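PDB 3RBY: uncharacterized protein YLR301W from Saccharomyces cerevisiae, which is of unknown function and non-essential, but interacts with the protein kinase HRR25 and may interact with SEC72. Local coordinates for residues V40-G44 against D45-F49; L208-G212 against K213-K217. All coordinates share one frame; numbering follows the deposited sequence.

Overall arrangement
From the N terminus the chain reaches contact 1 first, in the loop that leaves strand 33-38 and returns as strand 51-57, two neighbours in the larger antiparallel sheet. Contact 2 follows much later, where strand 205-211, at the edge of the smaller seven-stranded sheet, runs out into the loop toward strand 230-233. Each contact is local, a turn of consecutive residues, and the two lie in series, neither nested nor crossed. Their centres are about 17 Å apart, yet they touch: Ser48 O lies 2.8 Å from Tyr211 OH, probably hydrogen-bonded, and Phe49 packs on the same hydroxyl. The loop after strand 33-38 thus meets the outermost strand of the seven-stranded sheet, linking the two sheets there.

Contact 1 of 2, residues V40-G44 against D45-F49; sequences VKPSG and DELSF
Glu46 folds its side chain back over the start of the turn, its CG lying 3.7 Å from CB of Pro42 and its carboxylate beside the backbone of Ser43. With CG between the backbone N and the carbonyl carbon (chi1 63°), the chain then runs extended and carries OE2 to Ser43 N at 2.9 Å. This hydrogen bond is fairly straight (160°) and meets the anti side of OE2, 30° out of the carboxylate plane. The same oxygen takes a salt bridge from Arg20, so two donors grip it. Between Ser43 and Glu46 the backbone turns through Gly44 and Asp45; Glu46 N closes it on Ser43 O with a weak 3.0 Å bond, and Asp45 N adds a weak bond to Ser43 OG, as in an ST turn. On another flank Leu47 CD2 meets Pro42 CG at 4.0 Å, the two side chains crossing at about a right angle, while Leu47 CD1 rests 3.6 Å from CA of Gly44. Replacing Glu46 by alanine removes the carboxylate, which would probably leave Ser43 N without its acceptor and the Arg20 charge without its mate. The turn lies at the surface between strands 33-38 and 51-57; past it, Phe49 packs on strand 192-199 and helix 82-86, and Val40 and Lys41 face the second subunit.

Contact 2 of 2, residues L208-G212 against K213-K217; sequences LLSYG and KEVNK
The end of an edge strand, which turns at Gly212 and runs on into a short 3-10 turn, is held here by Val215 folded back against Ser210, Tyr211 and Gly212. Its CG2 carries most of the touch, 3.4 Å from Gly212 O and 3.5 Å from Tyr211 O, so one methyl group sits against two successive carbonyl oxygens. With CG1 anti to the backbone N (chi1 166°), both methyls, CG1 and CG2 of Val215, lie 3.8 Å from Ser210 OG. No hydrogen bond joins 208-212 to 213-217; the closure is van der Waals contact alone. Gly212 makes the change of direction possible: at its phi of 113° and psi of 161° a side chain would be jammed against the carbonyl of Tyr211. Lys213 then touches back only near its root, CB lying 3.6 Å from Gly212 C, and the rest of its chain leads off extended.

The turn beyond is braced by its own polar bonds. Lys217 N bonds Glu214 O at 2.8 Å, and Lys217 NZ also forms a salt bridge to Glu214 OE1 at 2.9 Å, using the anti lone pair. Tyr166 OH bonds that same oxygen and Gln183 binds OE2, so both carboxylate oxygens are held and the group probably has little scope to turn. Val215 also packs on Ile195, while Trp238 bonds Lys217 O, tying the turn to strand 236-244. Upstream lies a classic beta bulge, Leu208 and Leu209 both pairing with Arg196 on strand 192-199. In this beta-barrel protein, strand 205-211, outermost in the seven-stranded antiparallel sheet, thus leaves it through Gly212 into the 3-10 turn 215-217.

Contact 1 of 2, residues V40-G44 against D45-F49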
loop_
_atom_site.group_PDB
_atom_site.type_symbol
_atom_site.label_atom_id
_atom_site.label_comp_id
_atom_site.label_asym_id
_atom_site.label_seq_id
_atom_site.Cartn_x
_atom_site.Cartn_y
_atom_site.Cartn_z
ATOM N N VAL A 40 -13.058 3.102 -8.963
ATOM C CA VAL A 40 -13.700 3.043 -7.642
ATOM C C VAL A 40 -14.959 3.901 -7.634
ATOM O O VAL A 40 -16.022 3.475 -7.141
ATOM C CB VAL A 40 -12.771 3.514 -6.519
ATOM C CG1 VAL A 40 -13.530 3.544 -5.206
ATOM C CG2 VAL A 40 -11.546 2.592 -6.417
ATOM N N LYS A 41 -14.818 5.111 -8.180
ATOM C CA LYS A 41 -15.923 6.051 -8.321
ATOM C C LYS A 41 -16.106 6.482 -9.782
ATOM O O LYS A 41 -15.715 7.589 -10.179
ATOM C CB LYS A 41 -15.713 7.257 -7.407
ATOM C CG LYS A 41 -15.773 6.915 -5.921
ATOM C CD LYS A 41 -15.653 8.168 -5.056
ATOM C CE LYS A 41 -14.730 7.918 -3.861
ATOM N NZ LYS A 41 -14.359 9.178 -3.142
ATOM N N PRO A 42 -16.699 5.600 -10.578
ATOM C CA PRO A 42 -16.923 5.876 -11.999
ATOM C C PRO A 42 -17.993 6.941 -12.209
ATOM O O PRO A 42 -18.984 6.973 -11.481
ATOM C CB PRO A 42 -17.411 4.531 -12.538
ATOM C CG PRO A 42 -18.055 3.877 -11.371
ATOM C CD PRO A 42 -17.251 4.295 -10.174
ATOM N N SER A 43 -17.788 7.801 -13.200
ATOM C CA SER A 43 -18.758 8.836 -13.526
ATOM C C SER A 43 -19.874 8.258 -14.387
ATOM O O SER A 43 -19.799 7.111 -14.825
ATOM C CB SER A 43 -18.078 9.994 -14.257
ATOM O OG SER A 43 -17.807 9.656 -15.606
ATOM N N GLY A 44 -20.908 9.056 -14.627
ATOM C CA GLY A 44 -22.022 8.622 -15.449
ATOM C C GLY A 44 -21.573 8.183 -16.829
ATOM O O GLY A 44 -22.121 7.241 -17.400
ATOM N N ASP A 45 -20.569 8.869 -17.362
ATOM C CA ASP A 45 -20.047 8.562 -18.688
ATOM C C ASP A 45 -19.388 7.182 -18.674
ATOM O O ASP A 45 -19.481 6.415 -19.637
ATOM C CB ASP A 45 -19.012 9.603 -19.123
ATOM C CG ASP A 45 -19.649 10.842 -19.749
ATOM O OD1 ASP A 45 -18.998 11.915 -19.740
ATOM O OD2 ASP A 45 -20.798 10.743 -20.248
ATOM N N GLU A 46 -18.726 6.857 -17.571
ATOM C CA GLU A 46 -17.953 5.630 -17.554
ATOM C C GLU A 46 -18.658 4.447 -16.884
ATOM O O GLU A 46 -18.074 3.380 -16.742
ATOM C CB GLU A 46 -16.516 5.869 -17.033
ATOM C CG GLU A 46 -16.408 6.340 -15.610
ATOM C CD GLU A 46 -15.178 7.235 -15.337
ATOM O OE1 GLU A 46 -14.374 7.553 -16.251
ATOM O OE2 GLU A 46 -15.025 7.635 -14.167
ATOM N N LEU A 47 -19.930 4.624 -16.525
ATOM C CA LEU A 47 -20.713 3.548 -15.903
ATOM C C LEU A 47 -20.949 2.392 -16.852
ATOM O O LEU A 47 -21.103 1.248 -16.414
ATOM C CB LEU A 47 -22.067 4.066 -15.397
ATOM C CG LEU A 47 -22.056 4.893 -14.111
ATOM C CD1 LEU A 47 -23.377 5.643 -13.934
ATOM C CD2 LEU A 47 -21.750 3.995 -12.906
ATOM N N SER A 48 -20.991 2.686 -18.149
ATOM C CA SER A 48 -21.220 1.631 -19.137
ATOM C C SER A 48 -20.022 0.675 -19.215
ATOM O O SER A 48 -20.202 -0.533 -19.404
ATOM C CB SER A 48 -21.554 2.216 -20.516
ATOM O OG SER A 48 -20.415 2.808 -21.122
ATOM N N PHE A 49 -18.815 1.214 -19.049
ATOM C CA PHE A 49 -17.590 0.402 -19.011
ATOM C C PHE A 49 -16.679 0.870 -17.879
ATOM O O PHE A 49 -15.723 1.616 -18.118
ATOM C CB PHE A 49 -16.841 0.537 -20.334
ATOM C CG PHE A 49 -15.687 -0.407 -20.472
ATOM C CD1 PHE A 49 -15.907 -1.776 -20.494
ATOM C CD2 PHE A 49 -14.387 0.069 -20.589
ATOM C CE1 PHE A 49 -14.849 -2.662 -20.618
ATOM C CE2 PHE A 49 -13.319 -0.807 -20.723
ATOM C CZ PHE A 49 -13.548 -2.177 -20.737
#

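Contact 2 of 2, residues L208-G212 against K213-K217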
loop_
_atom_site.group_PDB
_atom_site.type_symbol
_atom_site.label_atom_id
_atom_site.label_comp_id
_atom_site.label_asym_id
_atom_site.label_seq_id
_atom_site.Cartn_x
_atom_site.Cartn_y
_atom_site.Cartn_z
ATOM N N LEU A 208 -16.671 -9.623 -6.180
ATOM C CA LEU A 208 -16.271 -8.251 -5.910
ATOM C C LEU A 208 -16.611 -7.388 -7.113
ATOM O O LEU A 208 -16.773 -6.168 -7.013
ATOM C CB LEU A 208 -14.772 -8.189 -5.644
ATOM C CG LEU A 208 -14.288 -9.016 -4.457
ATOM C CD1 LEU A 208 -12.852 -8.639 -4.122
ATOM C CD2 LEU A 208 -15.202 -8.830 -3.232
ATOM N N LEU A 209 -16.714 -8.047 -8.259
ATOM C CA LEU A 209 -16.926 -7.371 -9.519
ATOM C C LEU A 209 -17.374 -8.416 -10.539
ATOM O O LEU A 209 -16.959 -9.586 -10.485
ATOM C CB LEU A 209 -15.640 -6.667 -9.925
ATOM C CG LEU A 209 -15.281 -6.293 -11.353
ATOM C CD1 LEU A 209 -13.883 -5.709 -11.303
ATOM C CD2 LEU A 209 -15.290 -7.502 -12.272
ATOM N N SER A 210 -18.268 -8.000 -11.427
ATOM C CA SER A 210 -18.865 -8.890 -12.411
ATOM C C SER A 210 -19.464 -8.062 -13.536
ATOM O O SER A 210 -20.476 -7.385 -13.357
ATOM C CB SER A 210 -19.943 -9.762 -11.764
ATOM O OG SER A 210 -20.691 -10.460 -12.744
ATOM N N TYR A 211 -18.822 -8.118 -14.695
ATOM C CA TYR A 211 -19.200 -7.301 -15.829
ATOM C C TYR A 211 -19.454 -8.175 -17.049
ATOM O O TYR A 211 -18.614 -9.004 -17.410
ATOM C CB TYR A 211 -18.093 -6.302 -16.139
ATOM C CG TYR A 211 -18.421 -5.400 -17.295
ATOM C CD1 TYR A 211 -18.183 -5.805 -18.596
ATOM C CD2 TYR A 211 -18.981 -4.141 -17.091
ATOM C CE1 TYR A 211 -18.480 -4.990 -19.667
ATOM C CE2 TYR A 211 -19.286 -3.305 -18.164
ATOM C CZ TYR A 211 -19.034 -3.738 -19.456
ATOM O OH TYR A 211 -19.323 -2.918 -20.537
ATOM N N GLY A 212 -20.614 -8.000 -17.676
ATOM C CA GLY A 212 -20.910 -8.701 -18.915
ATOM C C GLY A 212 -22.040 -9.702 -18.752
ATOM O O GLY A 212 -22.367 -10.123 -17.635
ATOM N N LYS A 213 -22.643 -10.104 -19.863
ATOM C CA LYS A 213 -23.830 -10.936 -19.766
ATOM C C LYS A 213 -23.554 -12.441 -19.851
ATOM O O LYS A 213 -24.453 -13.256 -19.585
ATOM C CB LYS A 213 -24.887 -10.490 -20.783
ATOM C CG LYS A 213 -24.326 -10.114 -22.144
ATOM C CD LYS A 213 -25.399 -10.273 -23.211
ATOM C CE LYS A 213 -25.010 -9.574 -24.493
ATOM N NZ LYS A 213 -26.220 -9.416 -25.343
ATOM N N GLU A 214 -22.316 -12.814 -20.176
ATOM C CA GLU A 214 -21.968 -14.237 -20.281
ATOM C C GLU A 214 -21.117 -14.772 -19.116
ATOM O O GLU A 214 -20.517 -15.858 -19.201
ATOM C CB GLU A 214 -21.278 -14.501 -21.608
ATOM C CG GLU A 214 -22.005 -13.898 -22.782
ATOM C CD GLU A 214 -21.612 -14.537 -24.099
ATOM O OE1 GLU A 214 -21.958 -15.720 -24.336
ATOM O OE2 GLU A 214 -20.941 -13.853 -24.887
ATOM N N VAL A 215 -21.088 -14.005 -18.030
ATOM C CA VAL A 215 -20.346 -14.363 -16.821
ATOM C C VAL A 215 -20.617 -15.775 -16.297
ATOM O O VAL A 215 -19.714 -16.421 -15.765
ATOM C CB VAL A 215 -20.606 -13.324 -15.719
ATOM C CG1 VAL A 215 -20.140 -13.844 -14.374
ATOM C CG2 VAL A 215 -19.926 -11.999 -16.081
ATOM N N ASN A 216 -21.842 -16.273 -16.449
ATOM C CA ASN A 216 -22.136 -17.653 -16.021
ATOM C C ASN A 216 -21.463 -18.732 -16.884
ATOM O O ASN A 216 -21.641 -19.933 -16.630
ATOM C CB ASN A 216 -23.651 -17.914 -15.925
ATOM C CG ASN A 216 -24.341 -17.992 -17.303
ATOM O OD1 ASN A 216 -23.862 -17.433 -18.291
ATOM N ND2 ASN A 216 -25.484 -18.672 -17.353
ATOM N N LYS A 217 -20.717 -18.309 -17.908
ATOM C CA LYS A 217 -19.940 -19.254 -18.721
ATOM C C LYS A 217 -18.483 -19.303 -18.239
ATOM O O LYS A 217 -17.630 -19.920 -18.883
ATOM C CB LYS A 217 -19.977 -18.885 -20.205
ATOM C CG LYS A 217 -21.307 -19.107 -20.928
ATOM C CD LYS A 217 -21.189 -18.556 -22.368
ATOM C CE LYS A 217 -22.336 -18.992 -23.291
ATOM N NZ LYS A 217 -23.475 -18.027 -23.306
#